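Local coordinates for protein tRNA(Phe) 7-((3-amino-3-carboxypropyl)-4-demethylwyosine(37)-N(4))-methyltransferase 1 (Pyrococcus horikoshii, PDB 2IT2) that probably methylates the N-4 position of a wyosine precursor at position 37 of tRNA(Phe), with S-adenosyl-L-methionine as methyl donor, in wyosine derivative biosynthesis, at residues B[54-62]-B[73-82]; B[147-155]-B[176-187]. All coordinates share one frame; numbering follows the deposited sequence.

How the contacts relate
Contact 1, a beta hairpin, and contact 2, strand and loop against a long helix, lie on the same antiparallel sheet, their centres about 12 Å apart; contact 1 closes along the chain before contact 2 opens. Helix 176-187 joins them. While Gln180, Arg183, Phe184 and Lys187 touch 147-155, other residues of the helix meet the hairpin: Asn178 OD1 is 2.8 Å from Val82 N and Lys185 NZ is 3.0 Å from His79 O, both probable hydrogen bonds, and Met181 CE packs 3.6 Å from Ile58 CG1. Strand 98-112 runs between, bonded through its backbone to 54-62 and to 147-155. Contact 2 also reaches the second subunit.

Contact 1 (B[54-62]-B[73-82]); sequences CSGRISVME and KWLGKWHREV
Trp78 and Ile58 face each other as a hydrogen-bonded antiparallel pair, and their side chains cross at about a right angle: Ile58 CG2 comes within 3.9 Å of Trp78 CE3. With CG anti to its own carbonyl carbon (chi1 -50°), the Trp78 indole is carried back along its strand, where its rim meets Val60 CG2 in the ring plane. One face of this indole takes Val82 CG1 and the opposite face lies over the backbone of Gly76, whose lack of a side chain suits the place, since a CB there would run into the ring. On the other face of the hairpin, Trp74 lies with Met61 (selenomethionine) CB over its five-membered ring, a CH-pi contact 4.1 Å from the centroid, while Ser59 OG sits at the indole edge. Glu62 and Lys73 run side by side, Glu62 OE2 6.1 Å from Lys73 NZ and not in contact; Glu62 OE1 is hydrogen-bonded to His94 ND1 and Arg95 N.

Between the two tryptophans the register slips by one residue. Val60 O accepts from both Gly76 N (3.0 Å) and Leu75 N (2.8 Å), the second more bent, its N-H...O angle 137°, which makes a classic beta bulge in this hairpin of the TYW3 fold. Besides the Trp78 rim, Val60 touches Val87 and Ala90 of helix 84-91. Ile58, Val60, Met61 CB and the indoles meet by dispersion and CH-pi contact; backbone bonds set the register.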
loop_
_atom_site.group_PDB
_atom_site.type_symbol
_atom_site.label_atom_id
_atom_site.label_comp_id
_atom_site.label_asym_id
_atom_site.label_seq_id
_atom_site.Cartn_x
_atom_site.Cartn_y
_atom_site.Cartn_z
ATOM N N CYS B 54 13.389 -3.978 4.363
ATOM C CA CYS B 54 13.468 -3.120 5.561
ATOM C C CYS B 54 12.491 -3.583 6.661
ATOM O O CYS B 54 11.471 -4.198 6.357
ATOM C CB CYS B 54 13.201 -1.662 5.171
ATOM S SG CYS B 54 11.652 -1.371 4.294
ATOM N N SER B 55 12.795 -3.277 7.930
ATOM C CA SER B 55 11.970 -3.725 9.070
ATOM C C SER B 55 10.950 -2.773 9.694
ATOM O O SER B 55 10.485 -3.017 10.811
ATOM C CB SER B 55 12.874 -4.235 10.200
ATOM O OG SER B 55 13.635 -3.175 10.763
ATOM N N GLY B 56 10.596 -1.708 8.984
ATOM C CA GLY B 56 9.624 -0.758 9.506
ATOM C C GLY B 56 10.292 0.536 9.913
ATOM O O GLY B 56 11.442 0.532 10.329
ATOM N N ARG B 57 9.586 1.657 9.815
ATOM C CA ARG B 57 10.223 2.906 10.191
ATOM C C ARG B 57 9.309 4.002 10.702
ATOM O O ARG B 57 8.158 4.121 10.283
ATOM C CB ARG B 57 11.017 3.453 9.005
ATOM C CG ARG B 57 10.160 3.995 7.878
ATOM C CD ARG B 57 11.011 4.787 6.885
ATOM N NE ARG B 57 10.216 5.499 5.886
ATOM C CZ ARG B 57 9.455 4.910 4.970
ATOM N NH1 ARG B 57 9.371 3.587 4.916
ATOM N NH2 ARG B 57 8.772 5.649 4.104
ATOM N N ILE B 58 9.843 4.789 11.628
ATOM C CA ILE B 58 9.141 5.947 12.171
ATOM C C ILE B 58 10.019 7.084 11.690
ATOM O O ILE B 58 11.249 7.001 11.749
ATOM C CB ILE B 58 9.079 5.941 13.720
ATOM C CG1 ILE B 58 8.236 4.752 14.195
ATOM C CG2 ILE B 58 8.481 7.268 14.230
ATOM C CD1 ILE B 58 8.308 4.490 15.679
ATOM N N SER B 59 9.403 8.141 11.190
ATOM C CA SER B 59 10.192 9.236 10.680
ATOM C C SER B 59 9.580 10.594 10.939
ATOM O O SER B 59 8.373 10.727 11.080
ATOM C CB SER B 59 10.363 9.075 9.169
ATOM O OG SER B 59 10.707 7.747 8.803
ATOM N N VAL B 60 10.441 11.595 11.031
ATOM C CA VAL B 60 10.003 12.970 11.152
ATOM C C VAL B 60 10.710 13.553 9.947
ATOM O O VAL B 60 11.943 13.602 9.903
ATOM C CB VAL B 60 10.504 13.660 12.420
ATOM C CG1 VAL B 60 10.255 15.152 12.298
ATOM C CG2 VAL B 60 9.770 13.113 13.635
HETATM N N MSE B 61 9.940 13.961 8.951
HETATM C CA MSE B 61 10.536 14.487 7.738
HETATM C C MSE B 61 9.762 15.644 7.139
HETATM O O MSE B 61 8.567 15.805 7.384
HETATM C CB MSE B 61 10.688 13.355 6.714
HETATM C CG MSE B 61 9.410 12.599 6.394
HETATM SE SE MSE B 61 8.326 13.471 5.062
HETATM C CE MSE B 61 8.881 12.529 3.479
ATOM N N GLU B 62 10.465 16.474 6.378
ATOM C CA GLU B 62 9.828 17.608 5.732
ATOM C C GLU B 62 9.858 17.457 4.221
ATOM O O GLU B 62 10.856 17.033 3.641
ATOM C CB GLU B 62 10.489 18.931 6.140
ATOM C CG GLU B 62 11.992 18.995 5.995
ATOM C CD GLU B 62 12.551 20.366 6.368
ATOM O OE1 GLU B 62 12.170 20.910 7.431
ATOM O OE2 GLU B 62 13.377 20.899 5.598
ATOM N N LYS B 73 13.197 15.473 3.125
ATOM C CA LYS B 73 14.382 15.523 3.967
ATOM C C LYS B 73 14.061 14.947 5.339
ATOM O O LYS B 73 13.210 15.477 6.059
ATOM C CB LYS B 73 14.866 16.966 4.121
ATOM C CG LYS B 73 16.067 17.116 5.042
ATOM C CD LYS B 73 16.410 18.576 5.270
ATOM C CE LYS B 73 17.538 18.724 6.281
ATOM N NZ LYS B 73 18.825 18.142 5.806
ATOM N N TRP B 74 14.739 13.863 5.701
ATOM C CA TRP B 74 14.516 13.244 7.000
ATOM C C TRP B 74 15.267 13.973 8.120
ATOM O O TRP B 74 16.487 14.091 8.123
ATOM C CB TRP B 74 14.995 11.793 6.912
ATOM C CG TRP B 74 13.950 10.940 6.297
ATOM C CD1 TRP B 74 13.013 10.136 6.983
ATOM C CD2 TRP B 74 13.729 10.712 4.879
ATOM N NE1 TRP B 74 12.219 9.427 6.139
ATOM C CE2 TRP B 74 12.669 9.777 4.769
ATOM C CE3 TRP B 74 14.327 11.199 3.718
ATOM C CZ2 TRP B 74 12.231 9.365 3.519
ATOM C CZ3 TRP B 74 13.889 10.789 2.467
ATOM C CH2 TRP B 74 12.837 9.861 2.369
ATOM N N LEU B 75 14.484 14.514 9.071
ATOM C CA LEU B 75 15.095 15.129 10.245
ATOM C C LEU B 75 15.378 14.078 11.317
ATOM O O LEU B 75 16.268 14.199 12.148
ATOM C CB LEU B 75 14.124 16.173 10.792
ATOM C CG LEU B 75 13.709 17.182 9.721
ATOM C CD1 LEU B 75 12.755 18.250 10.260
ATOM C CD2 LEU B 75 14.904 17.927 9.128
ATOM N N GLY B 76 14.534 13.033 11.296
ATOM C CA GLY B 76 14.727 11.915 12.203
ATOM C C GLY B 76 14.213 10.624 11.570
ATOM O O GLY B 76 13.188 10.598 10.902
ATOM N N LYS B 77 14.942 9.520 11.711
ATOM C CA LYS B 77 14.545 8.257 11.087
ATOM C C LYS B 77 14.931 7.112 12.016
ATOM O O LYS B 77 16.101 6.943 12.357
ATOM C CB LYS B 77 15.232 8.110 9.718
ATOM C CG LYS B 77 14.805 6.891 8.894
ATOM C CD LYS B 77 15.286 6.990 7.441
ATOM C CE LYS B 77 16.801 7.088 7.330
ATOM N NZ LYS B 77 17.243 7.254 5.913
ATOM N N TRP B 78 13.946 6.326 12.431
ATOM C CA TRP B 78 14.178 5.215 13.338
ATOM C C TRP B 78 13.476 3.948 12.854
ATOM O O TRP B 78 12.362 3.969 12.350
ATOM C CB TRP B 78 13.625 5.600 14.710
ATOM C CG TRP B 78 14.120 6.935 15.109
ATOM C CD1 TRP B 78 15.344 7.224 15.748
ATOM C CD2 TRP B 78 13.396 8.184 15.011
ATOM N NE1 TRP B 78 15.464 8.539 16.068
ATOM C CE2 TRP B 78 14.208 9.181 15.607
ATOM C CE3 TRP B 78 12.155 8.533 14.491
ATOM C CZ2 TRP B 78 13.765 10.491 15.662
ATOM C CZ3 TRP B 78 11.711 9.845 14.546
ATOM C CH2 TRP B 78 12.522 10.827 15.142
ATOM N N HIS B 79 14.195 2.817 12.976
ATOM C CA HIS B 79 13.458 1.581 12.775
ATOM C C HIS B 79 13.294 0.821 14.088
ATOM O O HIS B 79 13.209 -0.400 14.123
ATOM C CB HIS B 79 14.228 0.725 11.769
ATOM C CG HIS B 79 15.531 0.280 12.380
ATOM N ND1 HIS B 79 15.616 -0.661 13.353
ATOM C CD2 HIS B 79 16.825 0.718 12.075
ATOM C CE1 HIS B 79 16.929 -0.787 13.623
ATOM N NE2 HIS B 79 17.676 0.027 12.873
ATOM N N ARG B 80 13.243 1.641 15.154
ATOM C CA ARG B 80 12.906 1.149 16.480
ATOM C C ARG B 80 11.757 1.950 17.084
ATOM O O ARG B 80 11.419 3.037 16.634
ATOM C CB ARG B 80 14.148 1.272 17.364
ATOM C CG ARG B 80 15.122 0.110 17.164
ATOM C CD ARG B 80 16.240 0.110 18.214
ATOM N NE ARG B 80 17.228 -0.930 17.913
ATOM C CZ ARG B 80 18.314 -0.565 17.207
ATOM N NH1 ARG B 80 18.461 0.689 16.816
ATOM N NH2 ARG B 80 19.246 -1.476 16.909
ATOM N N GLU B 81 11.219 1.562 18.232
ATOM C CA GLU B 81 10.288 2.429 18.942
ATOM C C GLU B 81 11.079 3.645 19.415
ATOM O O GLU B 81 12.281 3.554 19.671
ATOM C CB GLU B 81 9.687 1.700 20.136
ATOM C CG GLU B 81 8.970 0.429 19.756
ATOM C CD GLU B 81 8.437 -0.310 20.956
ATOM O OE1 GLU B 81 7.470 0.179 21.579
ATOM O OE2 GLU B 81 8.997 -1.379 21.273
ATOM N N VAL B 82 10.402 4.779 19.542
ATOM C CA VAL B 82 11.068 6.011 19.936
ATOM C C VAL B 82 10.563 6.635 21.232
ATOM O O VAL B 82 9.529 6.258 21.778
ATOM C CB VAL B 82 10.953 7.072 18.809
ATOM C CG1 VAL B 82 11.563 6.540 17.517
ATOM C CG2 VAL B 82 9.487 7.438 18.592
#

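Contact 2 (B[147-155]-B[176-187]); sequences IRSTERMDV and IANDQMRRFKEK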
loop_
_atom_site.group_PDB
_atom_site.type_symbol
_atom_site.label_atom_id
_atom_site.label_comp_id
_atom_site.label_asym_id
_atom_site.label_seq_id
_atom_site.Cartn_x
_atom_site.Cartn_y
_atom_site.Cartn_z
ATOM N N ILE B 147 6.108 -8.360 0.481
ATOM C CA ILE B 147 5.438 -8.635 1.755
ATOM C C ILE B 147 5.342 -7.298 2.491
ATOM O O ILE B 147 6.352 -6.620 2.698
ATOM C CB ILE B 147 6.255 -9.650 2.581
ATOM C CG1 ILE B 147 6.335 -10.976 1.817
ATOM C CG2 ILE B 147 5.647 -9.835 3.972
ATOM C CD1 ILE B 147 7.201 -12.019 2.486
ATOM N N ARG B 148 4.131 -6.917 2.880
ATOM C CA ARG B 148 3.915 -5.632 3.535
ATOM C C ARG B 148 2.650 -5.678 4.383
ATOM O O ARG B 148 1.718 -6.420 4.068
ATOM C CB ARG B 148 3.798 -4.557 2.449
ATOM C CG ARG B 148 3.773 -3.124 2.934
ATOM C CD ARG B 148 3.926 -2.170 1.755
ATOM N NE ARG B 148 2.780 -2.211 0.852
ATOM C CZ ARG B 148 1.621 -1.595 1.067
ATOM N NH1 ARG B 148 1.427 -0.871 2.164
ATOM N NH2 ARG B 148 0.645 -1.711 0.177
ATOM N N SER B 149 2.625 -4.878 5.450
ATOM C CA SER B 149 1.485 -4.807 6.364
ATOM C C SER B 149 0.665 -3.547 6.079
ATOM O O SER B 149 1.125 -2.642 5.379
ATOM C CB SER B 149 1.976 -4.803 7.821
ATOM O OG SER B 149 0.933 -5.140 8.727
ATOM N N THR B 150 -0.542 -3.493 6.637
ATOM C CA THR B 150 -1.453 -2.366 6.423
ATOM C C THR B 150 -1.300 -1.173 7.358
ATOM O O THR B 150 -1.732 -0.070 7.019
ATOM C CB THR B 150 -2.911 -2.819 6.530
ATOM O OG1 THR B 150 -3.185 -3.212 7.883
ATOM C CG2 THR B 150 -3.170 -3.984 5.588
ATOM N N GLU B 151 -0.714 -1.390 8.531
ATOM C CA GLU B 151 -0.542 -0.322 9.517
ATOM C C GLU B 151 0.334 0.826 9.043
ATOM O O GLU B 151 1.371 0.618 8.416
ATOM C CB GLU B 151 0.042 -0.888 10.816
ATOM C CG GLU B 151 -0.935 -1.729 11.625
ATOM C CD GLU B 151 -1.673 -2.749 10.776
ATOM O OE1 GLU B 151 -1.005 -3.596 10.145
ATOM O OE2 GLU B 151 -2.922 -2.701 10.735
ATOM N N ARG B 152 -0.096 2.045 9.348
ATOM C CA ARG B 152 0.666 3.232 8.984
ATOM C C ARG B 152 0.041 4.461 9.623
ATOM O O ARG B 152 -1.082 4.410 10.132
ATOM C CB ARG B 152 0.696 3.417 7.469
ATOM C CG ARG B 152 -0.661 3.715 6.860
ATOM C CD ARG B 152 -0.565 3.899 5.347
ATOM N NE ARG B 152 0.137 5.126 4.982
ATOM C CZ ARG B 152 0.549 5.417 3.751
ATOM N NH1 ARG B 152 0.330 4.566 2.759
ATOM N NH2 ARG B 152 1.168 6.565 3.506
HETATM N N MSE B 153 0.787 5.560 9.604
HETATM C CA MSE B 153 0.312 6.821 10.156
HETATM C C MSE B 153 0.981 7.958 9.401
HETATM O O MSE B 153 2.130 7.846 8.951
HETATM C CB MSE B 153 0.623 6.930 11.656
HETATM C CG MSE B 153 0.082 8.215 12.306
HETATM SE SE MSE B 153 -0.217 8.077 14.230
HETATM C CE MSE B 153 1.217 6.880 14.603
ATOM N N ASP B 154 0.228 9.042 9.262
ATOM C CA ASP B 154 0.657 10.243 8.570
ATOM C C ASP B 154 0.047 11.398 9.340
ATOM O O ASP B 154 -1.146 11.679 9.186
ATOM C CB ASP B 154 0.092 10.278 7.147
ATOM C CG ASP B 154 0.364 9.007 6.372
ATOM O OD1 ASP B 154 1.512 8.813 5.936
ATOM O OD2 ASP B 154 -0.573 8.195 6.191
ATOM N N VAL B 155 0.845 12.047 10.182
ATOM C CA VAL B 155 0.375 13.186 10.964
ATOM C C VAL B 155 1.176 14.448 10.646
ATOM O O VAL B 155 2.410 14.461 10.697
ATOM C CB VAL B 155 0.473 12.908 12.476
ATOM C CG1 VAL B 155 0.096 14.159 13.250
ATOM C CG2 VAL B 155 -0.440 11.744 12.854
ATOM N N ILE B 176 0.923 5.668 19.858
ATOM C CA ILE B 176 0.351 4.858 18.785
ATOM C C ILE B 176 1.456 4.385 17.849
ATOM O O ILE B 176 1.472 3.231 17.428
ATOM C CB ILE B 176 -0.704 5.669 17.993
ATOM C CG1 ILE B 176 -1.867 6.028 18.924
ATOM C CG2 ILE B 176 -1.199 4.874 16.779
ATOM C CD1 ILE B 176 -2.680 4.832 19.388
ATOM N N ALA B 177 2.388 5.276 17.526
ATOM C CA ALA B 177 3.482 4.919 16.632
ATOM C C ALA B 177 4.262 3.746 17.183
ATOM O O ALA B 177 4.605 2.828 16.441
ATOM C CB ALA B 177 4.412 6.099 16.433
ATOM N N ASN B 178 4.551 3.782 18.480
ATOM C CA ASN B 178 5.298 2.702 19.113
ATOM C C ASN B 178 4.474 1.418 19.153
ATOM O O ASN B 178 5.044 0.334 19.104
ATOM C CB ASN B 178 5.754 3.093 20.529
ATOM C CG ASN B 178 6.919 4.080 20.514
ATOM O OD1 ASN B 178 7.687 4.145 19.551
ATOM N ND2 ASN B 178 7.066 4.840 21.596
ATOM N N ASP B 179 3.150 1.535 19.247
ATOM C CA ASP B 179 2.284 0.355 19.243
ATOM C C ASP B 179 2.350 -0.292 17.872
ATOM O O ASP B 179 2.422 -1.511 17.759
ATOM C CB ASP B 179 0.834 0.730 19.535
ATOM C CG ASP B 179 0.627 1.160 20.956
ATOM O OD1 ASP B 179 1.427 0.747 21.821
ATOM O OD2 ASP B 179 -0.342 1.901 21.211
ATOM N N GLN B 180 2.329 0.526 16.827
ATOM C CA GLN B 180 2.393 0.004 15.470
ATOM C C GLN B 180 3.747 -0.661 15.231
ATOM O O GLN B 180 3.817 -1.755 14.674
ATOM C CB GLN B 180 2.138 1.128 14.454
ATOM C CG GLN B 180 0.720 1.696 14.510
ATOM C CD GLN B 180 0.506 2.855 13.552
ATOM O OE1 GLN B 180 1.349 3.748 13.449
ATOM N NE2 GLN B 180 -0.627 2.858 12.859
HETATM N N MSE B 181 4.823 -0.024 15.674
HETATM C CA MSE B 181 6.141 -0.607 15.496
HETATM C C MSE B 181 6.237 -1.953 16.209
HETATM O O MSE B 181 6.834 -2.898 15.686
HETATM C CB MSE B 181 7.210 0.340 16.036
HETATM C CG MSE B 181 8.629 -0.191 15.924
HETATM SE SE MSE B 181 9.126 -0.377 14.079
HETATM C CE MSE B 181 8.265 1.258 13.497
ATOM N N ARG B 182 5.633 -2.044 17.390
ATOM C CA ARG B 182 5.673 -3.283 18.151
ATOM C C ARG B 182 4.976 -4.381 17.358
ATOM O O ARG B 182 5.451 -5.519 17.315
ATOM C CB ARG B 182 4.995 -3.106 19.509
ATOM C CG ARG B 182 5.198 -4.293 20.434
ATOM C CD ARG B 182 4.272 -4.228 21.639
ATOM N NE ARG B 182 4.580 -3.111 22.523
ATOM C CZ ARG B 182 4.160 -3.026 23.782
ATOM N NH1 ARG B 182 3.418 -3.996 24.300
ATOM N NH2 ARG B 182 4.481 -1.978 24.526
ATOM N N ARG B 183 3.858 -4.040 16.723
ATOM C CA ARG B 183 3.109 -5.003 15.912
ATOM C C ARG B 183 3.932 -5.464 14.708
ATOM O O ARG B 183 3.924 -6.642 14.364
ATOM C CB ARG B 183 1.790 -4.389 15.434
ATOM C CG ARG B 183 0.779 -4.171 16.538
ATOM C CD ARG B 183 -0.467 -3.473 16.009
ATOM N NE ARG B 183 -1.123 -4.240 14.950
ATOM C CZ ARG B 183 -2.196 -3.827 14.284
ATOM N NH1 ARG B 183 -2.743 -2.651 14.565
ATOM N NH2 ARG B 183 -2.724 -4.590 13.335
ATOM N N PHE B 184 4.646 -4.540 14.071
ATOM C CA PHE B 184 5.477 -4.905 12.927
ATOM C C PHE B 184 6.527 -5.924 13.352
ATOM O O PHE B 184 6.745 -6.933 12.675
ATOM C CB PHE B 184 6.205 -3.681 12.365
ATOM C CG PHE B 184 5.301 -2.632 11.783
ATOM C CD1 PHE B 184 4.126 -2.980 11.127
ATOM C CD2 PHE B 184 5.654 -1.285 11.850
ATOM C CE1 PHE B 184 3.320 -2.002 10.534
ATOM C CE2 PHE B 184 4.854 -0.307 11.260
ATOM C CZ PHE B 184 3.690 -0.665 10.609
ATOM N N LYS B 185 7.183 -5.659 14.479
ATOM C CA LYS B 185 8.229 -6.553 14.969
ATOM C C LYS B 185 7.687 -7.930 15.323
ATOM O O LYS B 185 8.359 -8.940 15.111
ATOM C CB LYS B 185 8.920 -5.959 16.195
ATOM C CG LYS B 185 9.504 -4.573 15.987
ATOM C CD LYS B 185 10.434 -4.517 14.792
ATOM C CE LYS B 185 11.108 -3.163 14.690
ATOM N NZ LYS B 185 12.040 -3.082 13.533
ATOM N N GLU B 186 6.477 -7.957 15.870
ATOM C CA GLU B 186 5.830 -9.212 16.246
ATOM C C GLU B 186 5.516 -10.028 15.003
ATOM O O GLU B 186 5.735 -11.237 14.981
ATOM C CB GLU B 186 4.524 -8.944 16.990
ATOM C CG GLU B 186 4.674 -8.293 18.337
ATOM C CD GLU B 186 3.396 -7.601 18.755
ATOM O OE1 GLU B 186 2.311 -8.174 18.525
ATOM O OE2 GLU B 186 3.468 -6.490 19.321
ATOM N N LYS B 187 4.987 -9.364 13.977
ATOM C CA LYS B 187 4.643 -10.026 12.724
ATOM C C LYS B 187 5.879 -10.567 12.005
ATOM O O LYS B 187 5.828 -11.631 11.383
ATOM C CB LYS B 187 3.876 -9.060 11.812
ATOM C CG LYS B 187 2.489 -8.727 12.336
ATOM C CD LYS B 187 1.737 -7.802 11.401
ATOM C CE LYS B 187 0.319 -7.593 11.912
ATOM N NZ LYS B 187 -0.433 -6.696 11.004
#
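Glu151 meets Arg183 and Lys187 in a salt-bridge network that ties the loop after strand 143-148 to the helix. The Glu151 and Arg183 side chains cross at about a right angle, Glu151 CG and CD over one guanidinium face, the carboxylate plane tilted 34° from it and Glu151 OE2 3.2 Å from Arg183 NH2. Lys187, extended beyond CG, brings NZ to 3.3 Å from Glu151 OE1, a weak bond within the salt bridge, and also bonds Gly129 O. Two basic residues one helical turn apart suit a single acid between them. Replacing Glu151 by an alanine is likely to leave Arg183 freer to turn and to take the shared counter-charge from it and from Lys187, which keeps Gly129 O.

Among neutral polar groups, Gln180 NE2 donates to Arg152 O at 3.2 Å, approaching from above the carbonyl plane. Gln180 OE1 is buried without a polar partner, beside the Met153 methyl.

This is a helix laid on an antiparallel sheet: strand 153-155 and helix 176-187 run nearly antiparallel (161°), axes 10.7 Å apart.

Among apolar contacts, Met153 (selenomethionine) sends its chain toward the helix with CG anti to N (chi1 -177°), and the bend at SE turns CE to 3.8 Å from both Ile176 CG2 and Ala177 CB; alanine's small side chain suits so close a methyl. Phe184 CE1 lies 3.5 Å from Glu151 CB.

At the edge of that ring, near its plane, sits the polar Glu151 O.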